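Local structure of catalase-3 (Neurospora crassa, 4AJ9) at residues T105-R117 against V158-A170. The protein uses heme to break hydrogen peroxide down into water and oxygen, probably protecting the cell from its toxic effects. Residues are numbered along the deposited sequence; the frame is centred on the assembly and turned at random.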
# COMPACT_ATOMS: atom_id res chain seq x y z
N THR C 105 4.35 -13.16 -22.54
CA THR C 105 3.03 -13.36 -23.12
C THR C 105 2.13 -12.24 -22.60
O THR C 105 2.62 -11.22 -22.13
CB THR C 105 2.46 -14.75 -22.78
OG1 THR C 105 2.50 -14.93 -21.36
CG2 THR C 105 3.29 -15.83 -23.45
N VAL C 106 0.81 -12.42 -22.70
CA VAL C 106 -0.11 -11.34 -22.34
C VAL C 106 -1.13 -11.76 -21.29
O VAL C 106 -1.32 -11.08 -20.28
CB VAL C 106 -0.88 -10.81 -23.58
CG1 VAL C 106 -1.81 -9.66 -23.19
CG2 VAL C 106 0.09 -10.34 -24.65
N ALA C 107 -1.80 -12.88 -21.54
CA ALA C 107 -2.99 -13.22 -20.76
C ALA C 107 -2.63 -13.89 -19.44
O ALA C 107 -3.26 -13.63 -18.42
CB ALA C 107 -3.92 -14.11 -21.57
N GLY C 108 -1.64 -14.77 -19.49
CA GLY C 108 -1.33 -15.64 -18.37
C GLY C 108 -0.74 -14.94 -17.17
O GLY C 108 -0.09 -13.89 -17.30
N SER C 109 -0.99 -15.50 -15.99
CA SER C 109 -0.38 -15.01 -14.76
C SER C 109 1.09 -15.42 -14.68
O SER C 109 1.58 -16.14 -15.53
CB SER C 109 -1.12 -15.58 -13.55
OG SER C 109 -2.37 -14.92 -13.37
N ARG C 110 1.78 -14.91 -13.67
CA ARG C 110 3.13 -15.37 -13.40
C ARG C 110 3.03 -16.86 -13.18
O ARG C 110 2.09 -17.33 -12.56
CB ARG C 110 3.67 -14.71 -12.13
CG ARG C 110 3.79 -13.20 -12.21
CD ARG C 110 4.37 -12.65 -10.91
NE ARG C 110 5.60 -13.36 -10.53
CZ ARG C 110 5.83 -13.87 -9.33
NH1 ARG C 110 4.92 -13.75 -8.36
NH2 ARG C 110 6.97 -14.50 -9.08
N GLY C 111 3.98 -17.61 -13.70
CA GLY C 111 3.96 -19.04 -13.51
C GLY C 111 3.27 -19.80 -14.63
O GLY C 111 3.47 -21.01 -14.75
N SER C 112 2.46 -19.12 -15.45
CA SER C 112 1.88 -19.80 -16.60
C SER C 112 2.97 -20.14 -17.61
O SER C 112 4.10 -19.72 -17.45
CB SER C 112 0.75 -18.98 -17.25
OG SER C 112 1.21 -17.72 -17.69
N ALA C 113 2.63 -20.91 -18.64
CA ALA C 113 3.63 -21.46 -19.54
C ALA C 113 4.09 -20.49 -20.64
O ALA C 113 3.29 -19.76 -21.23
CB ALA C 113 3.11 -22.77 -20.17
N ASP C 114 5.39 -20.52 -20.91
CA ASP C 114 5.97 -19.73 -21.99
C ASP C 114 5.33 -20.05 -23.34
O ASP C 114 5.17 -19.17 -24.19
CB ASP C 114 7.48 -19.95 -22.08
CG ASP C 114 8.26 -19.22 -20.99
OD1 ASP C 114 7.70 -18.30 -20.34
OD2 ASP C 114 9.45 -19.56 -20.80
N THR C 115 4.98 -21.32 -23.55
CA THR C 115 4.47 -21.76 -24.85
C THR C 115 2.94 -21.86 -24.95
O THR C 115 2.42 -22.60 -25.79
CB THR C 115 5.14 -23.09 -25.34
OG1 THR C 115 4.85 -24.16 -24.42
CG2 THR C 115 6.65 -22.91 -25.43
N ALA C 116 2.23 -21.13 -24.10
CA ALA C 116 0.81 -20.87 -24.36
C ALA C 116 0.72 -20.16 -25.70
O ALA C 116 1.65 -19.47 -26.08
CB ALA C 116 0.23 -19.97 -23.27
N ARG C 117 -0.40 -20.30 -26.41
CA ARG C 117 -0.64 -19.45 -27.60
C ARG C 117 -1.10 -18.05 -27.17
O ARG C 117 -2.06 -17.92 -26.42
CB ARG C 117 -1.69 -20.07 -28.54
CG ARG C 117 -2.05 -19.14 -29.70
CD ARG C 117 -3.12 -19.72 -30.62
NE ARG C 117 -2.75 -21.01 -31.22
CZ ARG C 117 -1.88 -21.16 -32.22
NH1 ARG C 117 -1.25 -20.11 -32.72
NH2 ARG C 117 -1.62 -22.38 -32.70
N VAL C 158 -10.51 -12.16 -22.48
CA VAL C 158 -9.44 -13.10 -22.80
C VAL C 158 -8.88 -13.82 -21.56
O VAL C 158 -8.49 -14.99 -21.63
CB VAL C 158 -8.33 -12.38 -23.59
CG1 VAL C 158 -7.03 -13.15 -23.56
CG2 VAL C 158 -8.79 -12.12 -25.03
N LYS C 159 -8.88 -13.14 -20.42
CA LYS C 159 -8.43 -13.74 -19.16
C LYS C 159 -9.46 -14.75 -18.62
O LYS C 159 -10.58 -14.85 -19.14
CB LYS C 159 -8.03 -12.65 -18.16
CG LYS C 159 -6.56 -12.27 -18.26
CD LYS C 159 -6.19 -11.05 -17.43
CE LYS C 159 -4.71 -10.67 -17.58
NZ LYS C 159 -3.74 -11.55 -16.83
N PRO C 160 -9.09 -15.53 -17.59
CA PRO C 160 -10.00 -16.61 -17.19
C PRO C 160 -11.39 -16.13 -16.77
O PRO C 160 -11.53 -15.02 -16.26
CB PRO C 160 -9.30 -17.23 -15.97
CG PRO C 160 -7.83 -16.89 -16.17
CD PRO C 160 -7.86 -15.51 -16.79
N SER C 161 -12.40 -16.96 -17.00
CA SER C 161 -13.76 -16.68 -16.54
C SER C 161 -13.74 -16.30 -15.07
O SER C 161 -13.04 -16.93 -14.26
CB SER C 161 -14.66 -17.90 -16.75
OG SER C 161 -16.03 -17.59 -16.56
N PRO C 162 -14.49 -15.25 -14.71
CA PRO C 162 -14.35 -14.71 -13.35
C PRO C 162 -15.08 -15.49 -12.25
O PRO C 162 -14.88 -15.19 -11.07
CB PRO C 162 -14.90 -13.27 -13.49
CG PRO C 162 -15.86 -13.35 -14.64
CD PRO C 162 -15.28 -14.38 -15.60
N ASP C 163 -15.89 -16.49 -12.62
CA ASP C 163 -16.55 -17.32 -11.62
C ASP C 163 -15.61 -18.37 -11.06
O ASP C 163 -15.52 -18.52 -9.84
CB ASP C 163 -17.87 -17.96 -12.12
CG ASP C 163 -17.76 -18.53 -13.53
OD1 ASP C 163 -16.71 -18.34 -14.18
OD2 ASP C 163 -18.74 -19.15 -14.00
N ASN C 164 -14.88 -19.07 -11.94
CA ASN C 164 -13.96 -20.15 -11.54
C ASN C 164 -12.47 -19.94 -11.86
O ASN C 164 -11.63 -20.80 -11.58
CB ASN C 164 -14.42 -21.50 -12.10
CG ASN C 164 -14.48 -21.55 -13.63
OD1 ASN C 164 -14.04 -20.61 -14.31
ND2 ASN C 164 -15.01 -22.64 -14.18
N GLU C 165 -12.14 -18.80 -12.44
CA GLU C 165 -10.78 -18.52 -12.92
C GLU C 165 -10.22 -19.64 -13.81
O GLU C 165 -9.11 -20.14 -13.58
CB GLU C 165 -9.83 -18.18 -11.77
CG GLU C 165 -8.58 -17.44 -12.25
CD GLU C 165 -7.68 -17.02 -11.12
OE1 GLU C 165 -7.06 -17.91 -10.49
OE2 GLU C 165 -7.59 -15.80 -10.86
N VAL C 166 -10.99 -19.98 -14.83
CA VAL C 166 -10.58 -20.94 -15.86
C VAL C 166 -10.95 -20.31 -17.21
O VAL C 166 -12.03 -19.73 -17.33
CB VAL C 166 -11.37 -22.27 -15.71
CG1 VAL C 166 -11.08 -23.21 -16.90
CG2 VAL C 166 -11.05 -22.94 -14.38
N PRO C 167 -10.10 -20.44 -18.24
CA PRO C 167 -8.84 -21.19 -18.30
C PRO C 167 -7.62 -20.27 -18.23
O PRO C 167 -7.70 -19.10 -18.60
CB PRO C 167 -8.90 -21.79 -19.70
CG PRO C 167 -9.50 -20.68 -20.51
CD PRO C 167 -10.50 -19.97 -19.58
N GLN C 168 -6.50 -20.83 -17.78
CA GLN C 168 -5.23 -20.12 -17.65
C GLN C 168 -4.58 -19.88 -19.01
O GLN C 168 -4.47 -20.80 -19.83
CB GLN C 168 -4.27 -20.95 -16.79
CG GLN C 168 -2.94 -20.28 -16.50
CD GLN C 168 -3.10 -18.93 -15.82
OE1 GLN C 168 -2.29 -18.02 -16.03
NE2 GLN C 168 -4.15 -18.79 -15.00
N ALA C 169 -4.15 -18.64 -19.25
CA ALA C 169 -3.28 -18.34 -20.39
C ALA C 169 -3.85 -18.89 -21.69
O ALA C 169 -3.15 -19.59 -22.43
CB ALA C 169 -1.89 -18.92 -20.14
N ALA C 170 -5.10 -18.59 -21.98
CA ALA C 170 -5.71 -19.16 -23.19
C ALA C 170 -6.87 -18.33 -23.70
O ALA C 170 -7.69 -17.83 -22.94
CB ALA C 170 -6.15 -20.57 -22.91
O HOH W 1 -0.95 -11.45 -17.56
O HOH W 2 -4.67 -16.36 -17.93
O HOH W 3 -4.53 -15.67 -14.73
O HOH W 4 -2.70 -20.92 -24.98
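Ala107 accepts a hydrogen bond at its carbonyl O from Lys159 NZ at 2.7 Å. The lysine chain runs nearly straight to CE, then bends (chi4 -76°), bringing the ammonium above the carbonyl plane; water 1, which accepts a second bond from NZ, also lies within hydrogen-bonding distance of the Val106 and Gly108 carbonyls. A methionine at Lys159 would probably leave the Ala107 carbonyl without its charged donor and water 1 less firmly placed. Gly108 CA packs on Ala169 CB at 3.8 Å, so close that a CB on the glycine would clash with it. In the heme-binding catalase fold, 105-117 belongs to the loop between strands 96-104 and 121-128 of the antiparallel sheet, and 158-170 runs from the last residue of helix 151-158 into the loop before helix 174-182; Val106 lies close to His65 and Asn138, both probable active-site residues. Ser109 N donates to Gln168 OE1 (2.8 Å, 163° at the hydrogen), and water 3 joins Gln168 NE2 to Ser109 OG, which also bonds Glu61. The type II turn from Ser109 brings Ser112 CB to 3.4 Å from Gln168 OE1, while Ser112 OG turns back to Ser109 O. Ala116 CB meets Ala169 CB at 3.9 Å, and water 4 bridges Arg117 N to Ala169 O.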